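Local coordinates for HD domain protein (Enterococcus faecalis, PDB 4LRL), which probably hydrolyses deoxyribonucleoside triphosphates, as an HD-domain phosphohydrolase that binds metal ions and is activated or inhibited allosterically by nucleotides, at residues Q203-M209 with Y255-R259; Y263-F268 with L394-F398; R41-H45 with L213-F218; H90-Y95 with A131-D135. One frame throughout, in Å; residues are numbered along the deposited sequence.

How the contacts relate
The chain first supplies the end of strand 33-42, which is met by helix 206-219 in contact 3, enclosing 167 residues. Inside that loop helices 87-108 and 124-133 meet in contact 4, which closes before contact 3 is complete. Contact 1 crosses contact 3: it starts at 203-209, at the head of the helix that contact 3 uses further along, and ends on helix 249-267. Contact 2 then runs from the end of that helix to the loop 394-398. Contacts 1 and 4 share the nickel ion, while Asp397 of contact 2 reaches Arg208 and Arg259 of contact 1, and Tyr267 reaches Asp215 of contact 3.

Contact 1: residues Q203-M209 with Y255-R259; sequences QIDADRM and YIVSR. With NI (nickel (II) ion), chain N.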
# COMPACT_ATOMS: atom_id res chain seq x y z
N GLN C 203 -7.74 21.20 -16.41
CA GLN C 203 -7.51 21.25 -14.97
C GLN C 203 -7.45 19.84 -14.37
O GLN C 203 -7.05 19.66 -13.22
CB GLN C 203 -8.54 22.13 -14.27
CG GLN C 203 -8.28 23.65 -14.44
CD GLN C 203 -6.97 24.07 -13.82
OE1 GLN C 203 -6.63 23.64 -12.72
NE2 GLN C 203 -6.21 24.91 -14.53
N ILE C 204 -7.81 18.85 -15.17
CA ILE C 204 -7.84 17.46 -14.74
C ILE C 204 -7.60 16.56 -15.95
O ILE C 204 -8.53 16.02 -16.54
CB ILE C 204 -9.19 17.13 -14.01
CG1 ILE C 204 -9.25 15.67 -13.53
CG2 ILE C 204 -10.40 17.53 -14.87
CD1 ILE C 204 -10.34 15.41 -12.50
N ASP C 205 -6.35 16.43 -16.34
CA ASP C 205 -5.99 15.77 -17.59
C ASP C 205 -5.00 14.62 -17.34
O ASP C 205 -4.52 14.43 -16.21
CB ASP C 205 -5.38 16.80 -18.54
CG ASP C 205 -4.19 17.52 -17.93
OD1 ASP C 205 -4.21 18.76 -17.87
OD2 ASP C 205 -3.24 16.83 -17.48
N ALA C 206 -4.67 13.89 -18.41
CA ALA C 206 -3.80 12.72 -18.33
C ALA C 206 -2.39 13.08 -17.85
O ALA C 206 -1.71 12.26 -17.24
CB ALA C 206 -3.75 12.03 -19.67
N ASP C 207 -1.99 14.33 -18.11
CA ASP C 207 -0.67 14.85 -17.76
C ASP C 207 -0.59 15.04 -16.24
O ASP C 207 0.27 14.46 -15.57
CB ASP C 207 -0.43 16.17 -18.53
CG ASP C 207 0.95 16.77 -18.30
OD1 ASP C 207 1.17 17.91 -18.75
OD2 ASP C 207 1.83 16.13 -17.70
N ARG C 208 -1.49 15.85 -15.70
CA ARG C 208 -1.58 16.06 -14.26
C ARG C 208 -1.79 14.74 -13.51
O ARG C 208 -1.14 14.49 -12.49
CB ARG C 208 -2.69 17.05 -13.93
CG ARG C 208 -2.54 18.41 -14.61
CD ARG C 208 -3.77 19.21 -14.33
NE ARG C 208 -3.84 20.52 -14.99
CZ ARG C 208 -3.28 21.63 -14.52
NH1 ARG C 208 -3.46 22.78 -15.17
NH2 ARG C 208 -2.56 21.60 -13.41
N MET C 209 -2.68 13.89 -14.03
CA MET C 209 -3.00 12.64 -13.35
C MET C 209 -1.76 11.73 -13.23
O MET C 209 -1.51 11.16 -12.17
CB MET C 209 -4.18 11.92 -14.00
CG MET C 209 -5.52 12.66 -13.80
SD MET C 209 -6.97 11.64 -14.11
CE MET C 209 -7.21 11.85 -15.87
N TYR C 255 -8.89 14.02 -6.20
CA TYR C 255 -7.88 14.47 -7.14
C TYR C 255 -7.39 15.87 -6.74
O TYR C 255 -6.18 16.11 -6.67
CB TYR C 255 -8.38 14.41 -8.58
CG TYR C 255 -7.62 15.33 -9.49
CD1 TYR C 255 -6.35 14.99 -9.94
CD2 TYR C 255 -8.17 16.55 -9.90
CE1 TYR C 255 -5.64 15.84 -10.77
CE2 TYR C 255 -7.47 17.42 -10.74
CZ TYR C 255 -6.20 17.05 -11.17
OH TYR C 255 -5.49 17.89 -11.99
N ILE C 256 -8.31 16.79 -6.45
CA ILE C 256 -7.93 18.14 -6.03
C ILE C 256 -7.14 18.13 -4.70
O ILE C 256 -6.17 18.85 -4.55
CB ILE C 256 -9.15 19.10 -5.95
CG1 ILE C 256 -9.78 19.28 -7.33
CG2 ILE C 256 -8.74 20.46 -5.36
CD1 ILE C 256 -8.90 20.03 -8.34
N VAL C 257 -7.56 17.29 -3.77
CA VAL C 257 -6.86 17.13 -2.51
C VAL C 257 -5.41 16.68 -2.73
O VAL C 257 -4.49 17.28 -2.17
CB VAL C 257 -7.64 16.19 -1.57
CG1 VAL C 257 -6.84 15.86 -0.31
CG2 VAL C 257 -8.95 16.83 -1.18
N SER C 258 -5.20 15.66 -3.56
CA SER C 258 -3.86 15.14 -3.85
C SER C 258 -2.99 16.19 -4.53
O SER C 258 -1.79 16.32 -4.24
CB SER C 258 -3.93 13.90 -4.74
OG SER C 258 -4.66 12.86 -4.10
N ARG C 259 -3.62 16.92 -5.45
CA ARG C 259 -2.97 17.98 -6.19
C ARG C 259 -2.41 19.00 -5.22
O ARG C 259 -1.22 19.32 -5.27
CB ARG C 259 -3.98 18.63 -7.15
CG ARG C 259 -3.35 19.46 -8.25
CD ARG C 259 -4.42 20.01 -9.20
NE ARG C 259 -4.08 21.34 -9.71
CZ ARG C 259 -4.79 21.98 -10.63
NH1 ARG C 259 -5.86 21.41 -11.17
NH2 ARG C 259 -4.43 23.20 -11.05
NI NI N . 3.80 16.14 -18.47
O HOH W 1 3.81 18.27 -18.36
O HOH W 2 5.15 16.86 -16.60
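The guanidinium groups of Arg208 and Arg259 lie flat on one another, centres 4.2 Å apart and planes 22° apart, while Gln203 sits at the edge of the Arg259 group. Beside them the Tyr255 ring takes Ile204 CG1 over one face, a CH-pi contact, and has Arg208 CB and the carbonyl oxygen of Gln203 near its plane. A branched aliphatic chain suits that place because it can lie across the ring and still turn CD1 to Tyr255 CD2, 3.6 Å away.

Arg259 holds the glutamine end-on: NH1 and NH2 both donate to Gln203 OE1, each at 2.8 Å, and the oxygen stays close to the guanidinium plane. The bend in the Gln203 chain at chi2 (-63°) turns its amide to meet them. Arg259 NH2 meets a lone pair of OE1 in the carbonyl plane, whereas NH1 comes in tilted from that plane. Tyr255 OH donates to Gln203 O at 2.7 Å, tying helix 249-267 to the backbone just before helix 206-219. That helix is N-capped by Asp205, whose OD2 accepts from Arg208 N at 2.7 Å, nearly along the C-O axis. Within the first turn of the capped helix, Asp207 OD2 binds the nickel ion at 2.1 Å, beside His90, His134 and Asp135.

Two stacked cations would normally repel, but Asp397 forms a salt bridge to Arg208 NH2 and its carbonyl accepts from Arg259 NH2. Arg208 NE also donates to Ser202 O and forms a long salt bridge with Asp205 OD1. These acceptors probably offset the like charges and let the two guanidinium groups stack between helices 206-219 and 249-267.

Contact 2: residues Y263-F268 with L394-F398; sequences YVQVYF and LPYDF. With TTP (thymidine-5'-triphosphate), chain S.
An aromatic cluster joins the end of helix 249-267, where the helix widens into a pi-type turn, to the irregular loop at 394-398. Tyr263 and Tyr267 come from the helix, Phe268 from the residue just after it, Tyr396 and Phe398 from the loop. The wide turn is closed by the bond from Phe268 N to Tyr263 O.

Tyr267 and Tyr396 form an offset stack, centroids 4.0 Å apart and planes only 6° from parallel. Tyr267 CD1 lies over the centre of the Tyr396 ring, and Tyr267 CB also faces it. On Tyr396 the CB does a second job: the backbone places it over one face of Tyr263, 3.9 Å from the ring centroid. From there chi1 of Tyr396 (-59°), with CG anti to the carbonyl carbon, turns the ring onto Tyr267.

Tyr263 in turn points its edge at the face of Phe398, centroids 5.3 Å apart, through CD2. Phe398 CZ reaches the edge of the Phe268 ring. Leu394 CD1 packs obliquely on Phe268 CD1 at 3.9 Å, and a branched aliphatic side chain suits this apolar place.

Tyrosine suits these places because its hydroxyl can be satisfied at the border of the cluster. Tyr267 OH bonds to Asp215 on helix 206-219, and Tyr263 OH accepts from Arg259. On the far side of the helix Gln265 lines the thymidine triphosphate pocket, its CG 3.1 Å from O4 of the base. Across the contact Tyr263 OH donates to Asp397 O at 2.7 Å, from 37° above the carbonyl plane.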
# COMPACT_ATOMS: atom_id res chain seq x y z
N TYR C 263 1.70 19.82 -4.19
CA TYR C 263 2.22 21.20 -4.28
C TYR C 263 2.92 21.62 -3.00
O TYR C 263 4.12 21.90 -3.02
CB TYR C 263 1.10 22.21 -4.57
CG TYR C 263 0.58 22.25 -5.99
CD1 TYR C 263 0.58 21.11 -6.80
CD2 TYR C 263 0.02 23.42 -6.51
CE1 TYR C 263 0.09 21.14 -8.09
CE2 TYR C 263 -0.49 23.46 -7.81
CZ TYR C 263 -0.44 22.30 -8.59
OH TYR C 263 -0.94 22.31 -9.88
N VAL C 264 2.16 21.64 -1.89
CA VAL C 264 2.65 22.16 -0.61
C VAL C 264 3.76 21.32 0.04
O VAL C 264 4.65 21.88 0.67
CB VAL C 264 1.50 22.42 0.43
CG1 VAL C 264 0.57 23.51 -0.06
CG2 VAL C 264 0.73 21.16 0.78
N GLN C 265 3.71 20.00 -0.14
CA GLN C 265 4.63 19.09 0.52
C GLN C 265 5.85 18.78 -0.32
O GLN C 265 6.94 18.55 0.22
CB GLN C 265 3.93 17.78 0.90
CG GLN C 265 3.01 17.92 2.10
CD GLN C 265 1.94 16.83 2.17
OE1 GLN C 265 2.09 15.74 1.61
NE2 GLN C 265 0.84 17.13 2.87
N VAL C 266 5.68 18.77 -1.64
CA VAL C 266 6.76 18.35 -2.52
C VAL C 266 7.27 19.48 -3.43
O VAL C 266 8.39 19.97 -3.23
CB VAL C 266 6.37 17.09 -3.35
CG1 VAL C 266 7.47 16.72 -4.36
CG2 VAL C 266 6.06 15.94 -2.41
N TYR C 267 6.45 19.91 -4.38
CA TYR C 267 6.90 20.86 -5.40
C TYR C 267 7.39 22.18 -4.81
O TYR C 267 8.33 22.77 -5.35
CB TYR C 267 5.81 21.10 -6.47
CG TYR C 267 5.25 19.84 -7.12
CD1 TYR C 267 3.90 19.74 -7.46
CD2 TYR C 267 6.06 18.73 -7.38
CE1 TYR C 267 3.38 18.59 -8.04
CE2 TYR C 267 5.55 17.57 -7.95
CZ TYR C 267 4.20 17.52 -8.28
OH TYR C 267 3.68 16.37 -8.85
N PHE C 268 6.79 22.62 -3.71
CA PHE C 268 7.13 23.91 -3.12
C PHE C 268 8.19 23.81 -2.02
O PHE C 268 8.48 24.81 -1.36
CB PHE C 268 5.89 24.61 -2.55
CG PHE C 268 4.85 24.99 -3.59
CD1 PHE C 268 5.12 24.90 -4.95
CD2 PHE C 268 3.60 25.47 -3.18
CE1 PHE C 268 4.16 25.27 -5.90
CE2 PHE C 268 2.64 25.84 -4.12
CZ PHE C 268 2.92 25.73 -5.48
N LEU C 394 6.72 28.93 -9.80
CA LEU C 394 6.94 27.54 -10.21
C LEU C 394 5.85 27.06 -11.18
O LEU C 394 4.75 27.60 -11.16
CB LEU C 394 7.10 26.60 -9.00
CG LEU C 394 8.35 26.84 -8.12
CD1 LEU C 394 8.29 26.06 -6.81
CD2 LEU C 394 9.68 26.57 -8.87
N PRO C 395 6.17 26.08 -12.05
CA PRO C 395 5.26 25.63 -13.10
C PRO C 395 4.10 24.76 -12.59
O PRO C 395 3.77 23.74 -13.19
CB PRO C 395 6.17 24.83 -14.04
CG PRO C 395 7.23 24.31 -13.16
CD PRO C 395 7.47 25.37 -12.14
N TYR C 396 3.49 25.18 -11.48
CA TYR C 396 2.34 24.48 -10.92
C TYR C 396 1.20 25.46 -10.61
O TYR C 396 1.28 26.23 -9.65
CB TYR C 396 2.76 23.67 -9.69
CG TYR C 396 3.84 22.65 -10.00
CD1 TYR C 396 3.51 21.43 -10.59
CD2 TYR C 396 5.18 22.92 -9.73
CE1 TYR C 396 4.49 20.50 -10.89
CE2 TYR C 396 6.16 21.99 -10.03
CZ TYR C 396 5.81 20.78 -10.61
OH TYR C 396 6.77 19.85 -10.92
N ASP C 397 0.17 25.43 -11.44
CA ASP C 397 -0.98 26.33 -11.30
C ASP C 397 -2.05 25.77 -10.35
O ASP C 397 -2.32 24.57 -10.34
CB ASP C 397 -1.59 26.60 -12.68
CG ASP C 397 -2.20 25.36 -13.32
OD1 ASP C 397 -1.52 24.32 -13.41
OD2 ASP C 397 -3.37 25.43 -13.73
N PHE C 398 -2.63 26.66 -9.55
CA PHE C 398 -3.70 26.29 -8.63
C PHE C 398 -5.04 26.22 -9.35
O PHE C 398 -5.21 26.84 -10.41
CB PHE C 398 -3.80 27.29 -7.48
CG PHE C 398 -2.72 27.14 -6.46
CD1 PHE C 398 -2.81 26.16 -5.47
CD2 PHE C 398 -1.61 27.97 -6.48
CE1 PHE C 398 -1.81 26.02 -4.51
CE2 PHE C 398 -0.60 27.83 -5.52
CZ PHE C 398 -0.70 26.86 -4.54
PA TTP S . 12.09 17.96 6.34
O1A TTP S . 13.54 17.89 6.77
O2A TTP S . 11.68 19.00 5.33
O3A TTP S . 11.11 18.12 7.61
PB TTP S . 11.18 17.37 9.05
O1B TTP S . 11.38 15.89 8.83
O2B TTP S . 9.93 17.75 9.82
O3B TTP S . 12.50 17.94 9.83
PG TTP S . 13.32 19.33 9.58
O1G TTP S . 13.96 19.58 10.94
O2G TTP S . 12.28 20.36 9.18
O3G TTP S . 14.35 19.04 8.52
O5' TTP S . 11.69 16.53 5.74
C5' TTP S . 12.54 15.39 5.82
C4' TTP S . 12.04 14.32 4.86
O4' TTP S . 10.62 14.20 4.99
C3' TTP S . 12.34 14.68 3.42
O3' TTP S . 12.87 13.57 2.70
C2' TTP S . 11.00 15.02 2.81
C1' TTP S . 9.99 14.36 3.72
N1 TTP S . 8.78 15.19 3.80
C2 TTP S . 7.49 14.62 3.53
O2 TTP S . 7.37 13.40 3.23
N3 TTP S . 6.39 15.40 3.61
C4 TTP S . 6.50 16.70 3.93
O4 TTP S . 5.45 17.39 3.99
C5 TTP S . 7.75 17.28 4.20
C5M TTP S . 7.91 18.74 4.56
C6 TTP S . 8.89 16.49 4.12

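Contact 3: residues R41-H45 with L213-F218; sequences RDPVH and LRDAYF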
# COMPACT_ATOMS: atom_id res chain seq x y z
N ARG C 41 6.55 -2.76 -18.48
CA ARG C 41 6.37 -2.74 -17.05
C ARG C 41 6.52 -1.30 -16.53
O ARG C 41 7.46 -0.59 -16.89
CB ARG C 41 7.38 -3.68 -16.38
CG ARG C 41 6.86 -4.34 -15.13
CD ARG C 41 5.62 -5.19 -15.41
NE ARG C 41 4.97 -5.59 -14.16
CZ ARG C 41 4.99 -6.82 -13.65
NH1 ARG C 41 5.59 -7.81 -14.29
NH2 ARG C 41 4.39 -7.06 -12.50
N ASP C 42 5.55 -0.88 -15.73
CA ASP C 42 5.55 0.44 -15.14
C ASP C 42 5.11 0.34 -13.69
O ASP C 42 4.06 -0.21 -13.39
CB ASP C 42 4.61 1.38 -15.91
CG ASP C 42 4.63 2.79 -15.37
OD1 ASP C 42 5.70 3.43 -15.40
OD2 ASP C 42 3.59 3.29 -14.91
N PRO C 43 5.91 0.87 -12.76
CA PRO C 43 5.56 0.70 -11.35
C PRO C 43 4.26 1.41 -10.95
O PRO C 43 3.62 1.02 -9.96
CB PRO C 43 6.76 1.29 -10.60
CG PRO C 43 7.43 2.18 -11.59
CD PRO C 43 7.19 1.59 -12.94
N VAL C 44 3.85 2.41 -11.73
CA VAL C 44 2.67 3.21 -11.42
C VAL C 44 1.37 2.64 -12.01
O VAL C 44 0.39 2.42 -11.28
CB VAL C 44 2.88 4.69 -11.85
CG1 VAL C 44 1.60 5.51 -11.71
CG2 VAL C 44 4.01 5.31 -11.05
N HIS C 45 1.37 2.38 -13.32
CA HIS C 45 0.19 1.88 -14.02
C HIS C 45 0.26 0.38 -14.28
O HIS C 45 -0.54 -0.16 -15.05
CB HIS C 45 -0.04 2.66 -15.32
CG HIS C 45 -0.15 4.14 -15.11
ND1 HIS C 45 -1.11 4.70 -14.30
CD2 HIS C 45 0.60 5.17 -15.57
CE1 HIS C 45 -0.95 6.02 -14.28
NE2 HIS C 45 0.08 6.32 -15.05
N LEU C 213 0.41 11.06 -9.50
CA LEU C 213 0.55 9.70 -9.03
C LEU C 213 2.00 9.24 -9.03
O LEU C 213 2.46 8.63 -8.05
CB LEU C 213 -0.29 8.76 -9.88
CG LEU C 213 -1.82 8.84 -9.75
CD1 LEU C 213 -2.50 8.10 -10.91
CD2 LEU C 213 -2.27 8.28 -8.38
N ARG C 214 2.71 9.52 -10.12
CA ARG C 214 4.09 9.08 -10.31
C ARG C 214 5.05 9.83 -9.38
O ARG C 214 5.94 9.22 -8.77
CB ARG C 214 4.51 9.27 -11.78
CG ARG C 214 5.94 8.75 -12.11
CD ARG C 214 6.21 8.75 -13.64
NE ARG C 214 5.08 8.17 -14.38
CZ ARG C 214 4.94 6.87 -14.63
NH1 ARG C 214 3.88 6.44 -15.28
NH2 ARG C 214 5.88 6.00 -14.24
N ASP C 215 4.87 11.14 -9.27
CA ASP C 215 5.67 11.92 -8.34
C ASP C 215 5.45 11.45 -6.89
O ASP C 215 6.41 11.35 -6.13
CB ASP C 215 5.41 13.41 -8.49
CG ASP C 215 5.83 13.93 -9.85
OD1 ASP C 215 6.54 13.21 -10.60
OD2 ASP C 215 5.45 15.07 -10.18
N ALA C 216 4.20 11.14 -6.54
CA ALA C 216 3.89 10.59 -5.22
C ALA C 216 4.53 9.23 -5.04
O ALA C 216 5.09 8.95 -3.97
CB ALA C 216 2.38 10.50 -5.01
N TYR C 217 4.46 8.40 -6.08
CA TYR C 217 4.97 7.04 -6.01
C TYR C 217 6.46 7.03 -5.71
O TYR C 217 6.92 6.26 -4.87
CB TYR C 217 4.66 6.25 -7.30
CG TYR C 217 5.04 4.78 -7.22
CD1 TYR C 217 4.13 3.83 -6.77
CD2 TYR C 217 6.32 4.35 -7.58
CE1 TYR C 217 4.48 2.46 -6.67
CE2 TYR C 217 6.69 3.00 -7.50
CZ TYR C 217 5.77 2.06 -7.04
OH TYR C 217 6.13 0.74 -6.95
N PHE C 218 7.21 7.90 -6.39
CA PHE C 218 8.68 7.94 -6.24
C PHE C 218 9.20 8.75 -5.04
O PHE C 218 10.19 8.37 -4.43
CB PHE C 218 9.36 8.38 -7.54
CG PHE C 218 9.32 7.33 -8.61
CD1 PHE C 218 8.28 7.29 -9.52
CD2 PHE C 218 10.32 6.37 -8.70
CE1 PHE C 218 8.23 6.32 -10.51
CE2 PHE C 218 10.27 5.39 -9.70
CZ PHE C 218 9.22 5.37 -10.59
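Asp42 and Arg214 pair in a salt bridge at the turn of a beta hairpin, between antiparallel strands 33-42 and 46-52, where Asp42 also forms an Asx motif. Arg214 approaches end-on, NH2 giving a hydrogen to Asp42 OD1 at 2.8 Å and NH1 one to Asp42 OD2 at 3.2 Å. The first bond uses the syn lone pair of OD1; the second is tilted from the carboxylate plane. His45 N reaches OD2 from the opposite face, at 2.9 Å, so the same carboxylate fixes the turn and the arginine. A short acid is suited to both tasks. The bend of Arg214 at chi3 (-46°) swings its head to the turn. Nearby, Asp210 bonds to Arg214 NH1 and His45 NE2, and His81 of the third subunit reaches Asp42 OD1.

Van der Waals packing flanks the bridge. Val44 CG2 rests over one face of the Arg214 guanidinium, 3.8 Å from NH2. In apolar pairs the same methyl meets Tyr217 CB, while CG1 faces Leu213 CB. A beta-branched residue suits this place: its two methyls reach Leu213, Arg214, Tyr217 and, more distantly, Phe218.

Two aromatic rings, those of Tyr217 and Phe218, pack against the compact ring of Pro43. Each also meets its own counterpart in the third subunit, which places this contact at a subunit interface. Pro43 CB lies 3.5 Å from Tyr217 CE2, and Pro43 CG 3.8 Å from Phe218 CZ.

Contact 4: residues H90-Y95 with A131-D135; sequences HSLGVY and ALLHD. With NI (nickel (II) ion), chain N.
His90 and His134 reach one nickel ion by different torsions: CG of His90 is anti to the backbone N (chi1 166°), whereas CG of His134 stands between N and the carbonyl carbon (chi1 78°). Their NE2 atoms each bind the metal at 2.2 Å, the rings meeting obliquely with planes 66° apart. Asp135 OD2 is a third ligand, also at 2.2 Å, lying at the edge of the His90 ring; Asp207 and two waters complete the site. This is the H...HD...D metal-site arrangement of HD domains, named for the adjacent His134-Asp135 pair.

Val94 CG1 lies over one face of the His134 ring and Asp135 CG over the opposite face, while Val94 CG2 comes 3.4 Å from CE1. His134 ND1 donates to Ala131 O at 2.8 Å, tilted from the ring plane, leaving NE2 for the metal. His90 ND1 is likewise bound, to Asp210, a second-shell acid that probably orients the imidazole and strengthens its donation to the metal. Water 3 bridges the two segments, donating to Ser91 OG and Leu132 O and accepting from Asp135 N.

Away from the metal the contact becomes apolar and close. The small Ala131 lets the backbones approach to 4.9 Å between its CA and Tyr95 CA, and Leu132 CD1 meets Leu92 CD2 at 3.6 Å. Helix 53-60 packs on these leucines, strand 46-52 on Leu92 and Tyr95, and helix 206-219 against Val94 and His90.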
# COMPACT_ATOMS: atom_id res chain seq x y z
N HIS C 90 7.36 9.27 -17.34
CA HIS C 90 6.18 10.13 -17.25
C HIS C 90 5.44 10.22 -18.59
O HIS C 90 4.21 10.18 -18.62
CB HIS C 90 6.53 11.53 -16.73
CG HIS C 90 5.44 12.54 -16.93
ND1 HIS C 90 4.22 12.47 -16.28
CD2 HIS C 90 5.38 13.64 -17.72
CE1 HIS C 90 3.46 13.48 -16.66
NE2 HIS C 90 4.13 14.20 -17.54
N SER C 91 6.20 10.33 -19.68
CA SER C 91 5.62 10.42 -21.02
C SER C 91 4.84 9.15 -21.37
O SER C 91 3.72 9.24 -21.87
CB SER C 91 6.70 10.71 -22.06
OG SER C 91 7.21 12.02 -21.89
N LEU C 92 5.41 7.98 -21.07
CA LEU C 92 4.69 6.73 -21.30
C LEU C 92 3.46 6.63 -20.41
O LEU C 92 2.45 6.08 -20.83
CB LEU C 92 5.59 5.50 -21.09
CG LEU C 92 6.86 5.26 -21.91
CD1 LEU C 92 7.17 3.78 -21.96
CD2 LEU C 92 6.81 5.79 -23.33
N GLY C 93 3.55 7.19 -19.20
CA GLY C 93 2.43 7.19 -18.26
C GLY C 93 1.25 7.98 -18.81
O GLY C 93 0.10 7.52 -18.78
N VAL C 94 1.54 9.18 -19.31
CA VAL C 94 0.52 10.07 -19.85
C VAL C 94 -0.13 9.40 -21.05
O VAL C 94 -1.34 9.40 -21.16
CB VAL C 94 1.10 11.46 -20.20
CG1 VAL C 94 0.03 12.39 -20.82
CG2 VAL C 94 1.69 12.08 -18.97
N TYR C 95 0.69 8.79 -21.90
CA TYR C 95 0.18 8.01 -23.03
C TYR C 95 -0.76 6.91 -22.55
O TYR C 95 -1.85 6.72 -23.10
CB TYR C 95 1.32 7.41 -23.87
CG TYR C 95 0.88 6.16 -24.61
CD1 TYR C 95 0.18 6.25 -25.81
CD2 TYR C 95 1.13 4.88 -24.08
CE1 TYR C 95 -0.25 5.10 -26.48
CE2 TYR C 95 0.69 3.73 -24.74
CZ TYR C 95 0.01 3.85 -25.95
OH TYR C 95 -0.42 2.74 -26.62
N ALA C 131 -0.30 12.82 -26.50
CA ALA C 131 -0.05 12.41 -25.12
C ALA C 131 1.40 11.96 -24.91
O ALA C 131 2.05 12.35 -23.94
CB ALA C 131 -0.99 11.30 -24.72
N LEU C 132 1.92 11.17 -25.84
CA LEU C 132 3.28 10.69 -25.75
C LEU C 132 4.32 11.82 -25.89
O LEU C 132 5.36 11.82 -25.21
CB LEU C 132 3.52 9.61 -26.80
CG LEU C 132 4.87 8.89 -26.70
CD1 LEU C 132 5.02 8.19 -25.34
CD2 LEU C 132 5.02 7.92 -27.86
N LEU C 133 4.02 12.77 -26.76
CA LEU C 133 4.99 13.78 -27.15
C LEU C 133 4.86 15.09 -26.38
O LEU C 133 5.63 16.02 -26.63
CB LEU C 133 4.88 14.07 -28.66
CG LEU C 133 5.18 12.93 -29.63
CD1 LEU C 133 4.75 13.33 -31.03
CD2 LEU C 133 6.66 12.54 -29.58
N HIS C 134 3.90 15.16 -25.45
CA HIS C 134 3.55 16.45 -24.82
C HIS C 134 4.73 17.18 -24.16
O HIS C 134 4.73 18.40 -24.09
CB HIS C 134 2.36 16.30 -23.84
CG HIS C 134 2.73 15.70 -22.51
ND1 HIS C 134 3.17 14.40 -22.36
CD2 HIS C 134 2.74 16.24 -21.27
CE1 HIS C 134 3.43 14.16 -21.09
NE2 HIS C 134 3.18 15.26 -20.40
N ASP C 135 5.73 16.44 -23.71
CA ASP C 135 6.84 17.00 -22.95
C ASP C 135 8.17 16.84 -23.66
O ASP C 135 9.23 17.04 -23.06
CB ASP C 135 6.94 16.31 -21.58
CG ASP C 135 5.97 16.87 -20.56
OD1 ASP C 135 5.42 17.98 -20.75
OD2 ASP C 135 5.76 16.17 -19.55
NI NI N . 3.80 16.14 -18.47
O HOH W 3 6.43 13.77 -23.85
O HOH W 1 3.81 18.27 -18.36
O HOH W 2 5.15 16.86 -16.60